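Local coordinates for protein thiamine-phosphate synthase (Pyrococcus furiosus, PDB 1XI3) that probably joins a thiazole monophosphate to a hydroxymethylpyrimidine diphosphate, with magnesium, to form thiamine phosphate and release diphosphate, at residues A[15-20]-A[201-206]; A[77-82]-A[100-105]; A[156-159]-A[164-167]. One frame throughout, in Å; residues are numbered along the deposited sequence.

Contact 1: A[15-20]-A[201-206]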
loop_
_atom_site.group_PDB
_atom_site.type_symbol
_atom_site.label_atom_id
_atom_site.label_comp_id
_atom_site.label_asym_id
_atom_site.label_seq_id
_atom_site.Cartn_x
_atom_site.Cartn_y
_atom_site.Cartn_z
ATOM N N LEU A 15 -6.840 23.105 6.979
ATOM C CA LEU A 15 -5.385 22.822 6.843
ATOM C C LEU A 15 -4.515 23.681 7.755
ATOM O O LEU A 15 -3.270 23.584 7.757
ATOM C CB LEU A 15 -4.942 22.996 5.386
ATOM C CG LEU A 15 -5.485 21.975 4.357
ATOM C CD1 LEU A 15 -5.056 22.393 2.958
ATOM C CD2 LEU A 15 -5.018 20.589 4.655
ATOM N N LYS A 16 -5.126 24.502 8.615
ATOM C CA LYS A 16 -4.331 25.495 9.326
ATOM C C LYS A 16 -3.257 24.941 10.294
ATOM O O LYS A 16 -2.140 25.454 10.352
ATOM C CB LYS A 16 -5.230 26.567 9.976
ATOM C CG LYS A 16 -6.222 26.113 10.946
ATOM C CD LYS A 16 -7.144 27.313 11.336
ATOM N N LEU A 17 -3.596 23.919 11.072
ATOM C CA LEU A 17 -2.619 23.285 11.929
ATOM C C LEU A 17 -2.683 21.788 11.657
ATOM O O LEU A 17 -3.566 21.076 12.140
ATOM C CB LEU A 17 -2.847 23.598 13.413
ATOM C CG LEU A 17 -1.776 23.016 14.350
ATOM C CD1 LEU A 17 -0.302 23.451 13.988
ATOM C CD2 LEU A 17 -2.066 23.355 15.801
ATOM N N TYR A 18 -1.693 21.344 10.888
ATOM C CA TYR A 18 -1.657 20.038 10.281
ATOM C C TYR A 18 -0.562 19.223 11.009
ATOM O O TYR A 18 0.603 19.525 10.915
ATOM C CB TYR A 18 -1.312 20.268 8.804
ATOM C CG TYR A 18 -1.442 19.090 7.870
ATOM C CD1 TYR A 18 -2.414 19.083 6.881
ATOM C CD2 TYR A 18 -0.568 18.019 7.941
ATOM C CE1 TYR A 18 -2.549 18.002 5.990
ATOM C CE2 TYR A 18 -0.698 16.914 7.044
ATOM C CZ TYR A 18 -1.679 16.914 6.092
ATOM O OH TYR A 18 -1.796 15.860 5.202
ATOM N N VAL A 19 -0.963 18.227 11.783
ATOM C CA VAL A 19 -0.058 17.459 12.626
ATOM C C VAL A 19 0.132 16.055 12.029
ATOM O O VAL A 19 -0.842 15.339 11.736
ATOM C CB VAL A 19 -0.585 17.357 14.094
ATOM C CG1 VAL A 19 0.229 16.396 14.913
ATOM C CG2 VAL A 19 -0.569 18.714 14.731
ATOM N N ILE A 20 1.401 15.642 11.928
ATOM C CA ILE A 20 1.761 14.396 11.298
ATOM C C ILE A 20 2.352 13.473 12.351
ATOM O O ILE A 20 3.164 13.882 13.181
ATOM C CB ILE A 20 2.782 14.644 10.159
ATOM C CG1 ILE A 20 2.194 15.614 9.083
ATOM C CG2 ILE A 20 3.212 13.305 9.545
ATOM C CD1 ILE A 20 3.162 16.117 8.086
ATOM N N LYS A 201 0.001 20.621 24.856
ATOM C CA LYS A 201 0.430 21.990 25.100
ATOM C C LYS A 201 1.177 22.561 23.905
ATOM O O LYS A 201 1.002 23.715 23.560
ATOM C CB LYS A 201 1.295 22.066 26.365
ATOM C CG LYS A 201 1.610 23.507 26.778
ATOM N N ALA A 202 2.009 21.740 23.278
ATOM C CA ALA A 202 2.775 22.167 22.115
ATOM C C ALA A 202 1.845 22.516 20.985
ATOM O O ALA A 202 2.066 23.481 20.270
ATOM C CB ALA A 202 3.740 21.064 21.697
ATOM N N THR A 203 0.796 21.707 20.812
ATOM C CA THR A 203 -0.193 21.926 19.762
ATOM C C THR A 203 -1.023 23.189 20.054
ATOM O O THR A 203 -1.253 24.010 19.173
ATOM C CB THR A 203 -1.108 20.686 19.611
ATOM O OG1 THR A 203 -0.295 19.506 19.487
ATOM C CG2 THR A 203 -2.012 20.842 18.421
ATOM N N GLU A 204 -1.444 23.358 21.312
ATOM C CA GLU A 204 -2.158 24.568 21.727
ATOM C C GLU A 204 -1.393 25.841 21.384
ATOM O O GLU A 204 -1.981 26.801 20.871
ATOM C CB GLU A 204 -2.422 24.564 23.229
ATOM C CG GLU A 204 -3.592 23.707 23.633
ATOM C CD GLU A 204 -3.826 23.732 25.135
ATOM O OE1 GLU A 204 -4.143 22.647 25.697
ATOM O OE2 GLU A 204 -3.704 24.856 25.739
ATOM N N GLU A 205 -0.095 25.832 21.675
ATOM C CA GLU A 205 0.766 26.988 21.397
ATOM C C GLU A 205 0.809 27.316 19.912
ATOM O O GLU A 205 0.697 28.456 19.500
ATOM C CB GLU A 205 2.185 26.698 21.839
ATOM C CG GLU A 205 2.368 26.554 23.337
ATOM C CD GLU A 205 3.786 26.123 23.717
ATOM O OE1 GLU A 205 4.645 25.956 22.812
ATOM O OE2 GLU A 205 4.031 25.946 24.933
ATOM N N LEU A 206 0.972 26.285 19.098
ATOM C CA LEU A 206 1.014 26.486 17.674
ATOM C C LEU A 206 -0.311 26.941 17.159
ATOM O O LEU A 206 -0.373 27.799 16.292
ATOM C CB LEU A 206 1.493 25.195 16.964
ATOM C CG LEU A 206 2.995 24.976 17.119
ATOM C CD1 LEU A 206 3.393 23.478 16.873
ATOM C CD2 LEU A 206 3.793 25.894 16.218
#
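The hydroxyl OG1 of Thr203 is hydrogen-bonded to the backbone O of Val199, one turn back in the same helix, and its methyl meets strand 17-20. With chi1 at -51°, OG1 lies beside the backbone N, close to its own helix, while CG2 stands anti to that N and approaches CD2 of Leu17 at 3.6 Å. The same Leu17 CD2 also lies 3.5 Å from the carbonyl O of Thr203, so one methyl packs against both the side chain and the backbone of a single helical residue. The other branch of Leu17, CD1, reaches CB of Leu206 at 3.9 Å, and these two leucine side chains cross at about a right angle. With CG anti to the backbone N (chi1 -176°), the side chain of Leu17 extends to the helix, and its two branches divide between Thr203 and Leu206. Val19 adds a looser touch, its CG2 lying 4.5 Å from Thr203 CG2. The touching residues are buried, and the interface is apolar apart from the Thr203 carbonyl O.

Strand 17-20 and helix 201-206 run nearly antiparallel, at 152°, with axes 10.1 Å apart. This is the relation of a barrel strand to a helix laid on its outer surface, as in a TIM barrel. Leu17 and Val19 face that helix, whereas the hydroxyl of Tyr18 is hydrogen-bonded to Tyr131 OH and Gln44 NE2 of other barrel strands. Helix 199-214, the last of the chain, thus lies over the first strand. That strand is hydrogen-bonded to strands 186-189 and 42-45, and Val193 of the short helix 191-194 packs on Val19, Thr203 and Leu206, with Ile187 touching both Leu17 and Leu206.

Contact 2: A[77-82]-A[100-105]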
loop_
_atom_site.group_PDB
_atom_site.type_symbol
_atom_site.label_atom_id
_atom_site.label_comp_id
_atom_site.label_asym_id
_atom_site.label_seq_id
_atom_site.Cartn_x
_atom_site.Cartn_y
_atom_site.Cartn_z
ATOM N N ASP A 77 1.058 8.545 1.537
ATOM C CA ASP A 77 1.400 7.532 0.501
ATOM C C ASP A 77 0.239 6.605 0.188
ATOM O O ASP A 77 -0.278 6.592 -0.940
ATOM C CB ASP A 77 2.647 6.763 1.016
ATOM C CG ASP A 77 3.219 5.713 0.066
ATOM O OD1 ASP A 77 4.342 5.213 0.415
ATOM O OD2 ASP A 77 2.622 5.335 -0.945
ATOM N N ARG A 78 -0.180 5.844 1.186
ATOM C CA ARG A 78 -0.954 4.615 0.971
ATOM C C ARG A 78 -2.433 4.854 0.680
ATOM O O ARG A 78 -3.249 5.018 1.602
ATOM C CB ARG A 78 -0.756 3.632 2.187
ATOM C CG ARG A 78 0.674 3.161 2.353
ATOM C CD ARG A 78 1.008 2.139 1.250
ATOM N NE ARG A 78 0.203 0.950 1.423
ATOM C CZ ARG A 78 0.545 -0.070 2.213
ATOM N NH1 ARG A 78 1.680 -0.074 2.853
ATOM N NH2 ARG A 78 -0.271 -1.074 2.356
ATOM N N VAL A 79 -2.784 4.824 -0.616
ATOM C CA VAL A 79 -4.170 5.018 -1.068
ATOM C C VAL A 79 -5.080 3.843 -0.598
ATOM O O VAL A 79 -6.262 4.029 -0.280
ATOM C CB VAL A 79 -4.203 5.161 -2.574
ATOM C CG1 VAL A 79 -5.631 5.175 -3.091
ATOM C CG2 VAL A 79 -3.433 6.379 -3.024
ATOM N N ASP A 80 -4.524 2.638 -0.544
ATOM C CA ASP A 80 -5.275 1.460 -0.065
ATOM C C ASP A 80 -5.730 1.684 1.360
ATOM O O ASP A 80 -6.908 1.470 1.706
ATOM C CB ASP A 80 -4.485 0.149 -0.167
ATOM C CG ASP A 80 -3.106 0.195 0.489
ATOM O OD1 ASP A 80 -2.467 1.261 0.487
ATOM O OD2 ASP A 80 -2.659 -0.890 0.973
ATOM N N VAL A 81 -4.794 2.116 2.191
ATOM C CA VAL A 81 -5.107 2.373 3.597
ATOM C C VAL A 81 -6.128 3.513 3.735
ATOM O O VAL A 81 -7.102 3.383 4.457
ATOM C CB VAL A 81 -3.851 2.632 4.391
ATOM C CG1 VAL A 81 -4.191 3.019 5.850
ATOM C CG2 VAL A 81 -2.946 1.374 4.367
ATOM N N ALA A 82 -5.898 4.603 3.007
ATOM C CA ALA A 82 -6.804 5.743 3.004
ATOM C C ALA A 82 -8.215 5.286 2.643
ATOM O O ALA A 82 -9.174 5.649 3.295
ATOM C CB ALA A 82 -6.311 6.823 2.053
ATOM N N GLU A 100 -2.390 11.482 -10.954
ATOM C CA GLU A 100 -3.493 11.178 -11.861
ATOM C C GLU A 100 -4.029 9.752 -11.655
ATOM O O GLU A 100 -5.203 9.489 -11.817
ATOM C CB GLU A 100 -3.062 11.416 -13.322
ATOM C CG GLU A 100 -2.032 10.424 -13.867
ATOM C CD GLU A 100 -0.569 10.785 -13.590
ATOM O OE1 GLU A 100 -0.241 11.682 -12.728
ATOM O OE2 GLU A 100 0.270 10.127 -14.263
ATOM N N VAL A 101 -3.140 8.844 -11.276
ATOM C CA VAL A 101 -3.499 7.464 -11.068
ATOM C C VAL A 101 -4.265 7.338 -9.768
ATOM O O VAL A 101 -5.258 6.610 -9.679
ATOM C CB VAL A 101 -2.196 6.570 -11.052
ATOM C CG1 VAL A 101 -2.534 5.123 -10.712
ATOM C CG2 VAL A 101 -1.503 6.663 -12.387
ATOM N N ALA A 102 -3.771 8.004 -8.734
ATOM C CA ALA A 102 -4.494 8.027 -7.444
ATOM C C ALA A 102 -5.926 8.544 -7.604
ATOM O O ALA A 102 -6.865 7.986 -7.020
ATOM C CB ALA A 102 -3.752 8.892 -6.467
ATOM N N LYS A 103 -6.082 9.606 -8.383
ATOM C CA LYS A 103 -7.402 10.198 -8.619
ATOM C C LYS A 103 -8.315 9.227 -9.347
ATOM O O LYS A 103 -9.523 9.191 -9.107
ATOM C CB LYS A 103 -7.270 11.497 -9.421
ATOM C CG LYS A 103 -6.634 12.645 -8.636
ATOM C CD LYS A 103 -6.772 14.025 -9.304
ATOM C CE LYS A 103 -8.207 14.592 -9.257
ATOM N NZ LYS A 103 -8.996 14.310 -7.965
ATOM N N GLU A 104 -7.744 8.432 -10.242
ATOM C CA GLU A 104 -8.510 7.441 -10.966
ATOM C C GLU A 104 -9.037 6.324 -10.061
ATOM O O GLU A 104 -10.211 5.924 -10.155
ATOM C CB GLU A 104 -7.654 6.848 -12.103
ATOM C CG GLU A 104 -8.394 5.888 -13.015
ATOM C CD GLU A 104 -9.401 6.626 -13.908
ATOM O OE1 GLU A 104 -9.013 7.648 -14.524
ATOM O OE2 GLU A 104 -10.570 6.197 -13.984
ATOM N N ILE A 105 -8.188 5.797 -9.182
ATOM C CA ILE A 105 -8.575 4.686 -8.339
ATOM C C ILE A 105 -9.315 5.108 -7.061
ATOM O O ILE A 105 -9.999 4.289 -6.441
ATOM C CB ILE A 105 -7.382 3.749 -7.994
ATOM C CG1 ILE A 105 -6.301 4.448 -7.171
ATOM C CG2 ILE A 105 -6.770 3.225 -9.266
ATOM C CD1 ILE A 105 -5.348 3.479 -6.538
#
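Val79 makes the contact with both of its methyl groups. Its CG1, anti to the backbone N at chi1 172°, meets the longer branch of Ile105, with CD1 3.9 Å away and CG1 slightly farther. Its other methyl, CG2, rests 4.3 Å from CB of Ala102, one turn earlier in the helix. The valine thus spans two successive turns of helix 99-105. Ile105 brings CD1 to the valine with its longer branch flanked by both backbone neighbours (chi1 64°).

Behind this apolar layer, Arg78, at the N-cap position, grips Asp80 side-on. NE donates to OD1 and NH2 to OD2, the latter salt-bridge contact being 2.8 Å long and nearly straight (173°). Both oxygens use their syn lone pairs close to the guanidinium plane, which should fix the rotation of the two groups at the start of helix 79-85. Arg78 NH2 is also hydrogen-bonded to Thr52 OG1 of the same chain.

Farther out, Thr52 OG1 of the second subunit is hydrogen-bonded to Asp77 OD2, and Asp80 of the second subunit packs on Ile105. Asp77 is predicted to bind magnesium together with Asp96, whose carboxylate lies close by. Two helices that follow consecutive strands, 72-76 and 89-92, meet here side by side, as neighbouring outer helices do in a TIM barrel.

Contact 3: A[156-159]-A[164-167]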
loop_
_atom_site.group_PDB
_atom_site.type_symbol
_atom_site.label_atom_id
_atom_site.label_comp_id
_atom_site.label_asym_id
_atom_site.label_seq_id
_atom_site.Cartn_x
_atom_site.Cartn_y
_atom_site.Cartn_z
ATOM N N LYS A 156 7.309 32.128 -3.003
ATOM C CA LYS A 156 7.132 32.073 -4.420
ATOM C C LYS A 156 6.083 31.060 -4.814
ATOM O O LYS A 156 5.295 31.304 -5.710
ATOM C CB LYS A 156 8.474 31.780 -5.095
ATOM C CG LYS A 156 8.420 31.782 -6.608
ATOM C CD LYS A 156 8.230 33.135 -7.246
ATOM C CE LYS A 156 8.348 33.003 -8.783
ATOM N NZ LYS A 156 7.771 34.158 -9.504
ATOM N N ILE A 157 6.045 29.929 -4.107
ATOM C CA ILE A 157 5.040 28.924 -4.387
ATOM C C ILE A 157 3.632 29.536 -4.083
ATOM O O ILE A 157 2.721 29.414 -4.874
ATOM C CB ILE A 157 5.328 27.608 -3.635
ATOM C CG1 ILE A 157 6.463 26.844 -4.359
ATOM C CG2 ILE A 157 4.091 26.705 -3.610
ATOM C CD1 ILE A 157 7.205 25.852 -3.489
ATOM N N VAL A 158 3.518 30.161 -2.924
ATOM C CA VAL A 158 2.256 30.773 -2.476
ATOM C C VAL A 158 1.755 31.764 -3.527
ATOM O O VAL A 158 0.573 31.775 -3.887
ATOM C CB VAL A 158 2.419 31.463 -1.123
ATOM C CG1 VAL A 158 1.188 32.348 -0.816
ATOM C CG2 VAL A 158 2.655 30.438 0.002
ATOM N N GLU A 159 2.679 32.560 -4.069
ATOM C CA GLU A 159 2.319 33.542 -5.097
ATOM C C GLU A 159 1.908 32.924 -6.437
ATOM O O GLU A 159 1.178 33.556 -7.214
ATOM C CB GLU A 159 3.501 34.473 -5.350
ATOM C CG GLU A 159 3.868 35.347 -4.191
ATOM C CD GLU A 159 5.157 36.143 -4.441
ATOM O OE1 GLU A 159 5.595 36.870 -3.510
ATOM O OE2 GLU A 159 5.739 36.022 -5.549
ATOM N N PRO A 164 -4.701 25.629 -1.928
ATOM C CA PRO A 164 -4.097 25.829 -0.639
ATOM C C PRO A 164 -2.699 25.259 -0.510
ATOM O O PRO A 164 -2.395 24.220 -1.104
ATOM C CB PRO A 164 -5.024 25.104 0.314
ATOM C CG PRO A 164 -6.339 25.070 -0.397
ATOM C CD PRO A 164 -5.996 24.942 -1.827
ATOM N N VAL A 165 -1.895 25.963 0.261
ATOM C CA VAL A 165 -0.496 25.582 0.519
ATOM C C VAL A 165 -0.284 25.458 2.025
ATOM O O VAL A 165 -0.553 26.407 2.780
ATOM C CB VAL A 165 0.492 26.618 -0.069
ATOM C CG1 VAL A 165 1.951 26.189 0.222
ATOM C CG2 VAL A 165 0.221 26.851 -1.544
ATOM N N VAL A 166 0.197 24.279 2.453
ATOM C CA VAL A 166 0.622 24.023 3.813
ATOM C C VAL A 166 2.151 23.976 3.817
ATOM O O VAL A 166 2.757 23.205 3.061
ATOM C CB VAL A 166 0.058 22.698 4.327
ATOM C CG1 VAL A 166 0.498 22.453 5.726
ATOM C CG2 VAL A 166 -1.475 22.718 4.242
ATOM N N ALA A 167 2.781 24.825 4.620
ATOM C CA ALA A 167 4.252 24.803 4.759
ATOM C C ALA A 167 4.648 23.600 5.585
ATOM O O ALA A 167 3.945 23.250 6.533
ATOM C CB ALA A 167 4.736 26.068 5.478
#
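In the helix-to-strand half of a beta-alpha-beta crossover, Ile157 and Val158 of helix 150-160 pack on Val165, at the start of strand 165-168. Each branch of Val165 takes one partner. CG2 lies 4.4 Å from CG2 of Ile157, and CG1 lies 4.3 Å from CG2 of Val158, so the valine fork sits opposite two consecutive helical residues. The touches are long for methyl groups and amount to light van der Waals packing. Ile157 turns its short branch to the strand: at chi1 -77° its CG2 is anti to the backbone N, while its longer branch starts from beside that N. Val158 differs, in that the methyl it offers stands anti to its own carbonyl carbon.

Strands 131-135 and 165-168 are parallel neighbours in the barrel, and helix 150-160 lies between them in sequence, covering the outside of the wall; only a short loop separates its end from Val165. Ile157 also touches Leu132, so the helix meets both strands it connects, and Val165 touches Ala134 of the adjoining strand. Ile157 packs as well on Ala121 of the neighbouring helix 118-127.

The backbone of Val165 is held too, its N being hydrogen-bonded to Asp185 OD1, just before strand 186-189. Val158 packs on Val184 in the same loop.

Overall arrangement
All three contacts join their segments through apolar side-chain contacts, but at different depths and places in the barrel. The touching residues of contact 1 are all buried, while contacts 2 and 3 each include one that is partly exposed. Contacts 1 and 3 each set an outer helix on a strand of the same sheet, and they touch through Leu15 and Tyr18 against Pro164 and Val166. Contact 1 joins the first strand to the last helix and encloses the other two in sequence, whereas contact 3 spans a single short loop. Contact 2 instead joins two helices, across the chain's centre from contact 1. It alone is reached by the second subunit, and charged groups of a predicted magnesium site lie beside its apolar core.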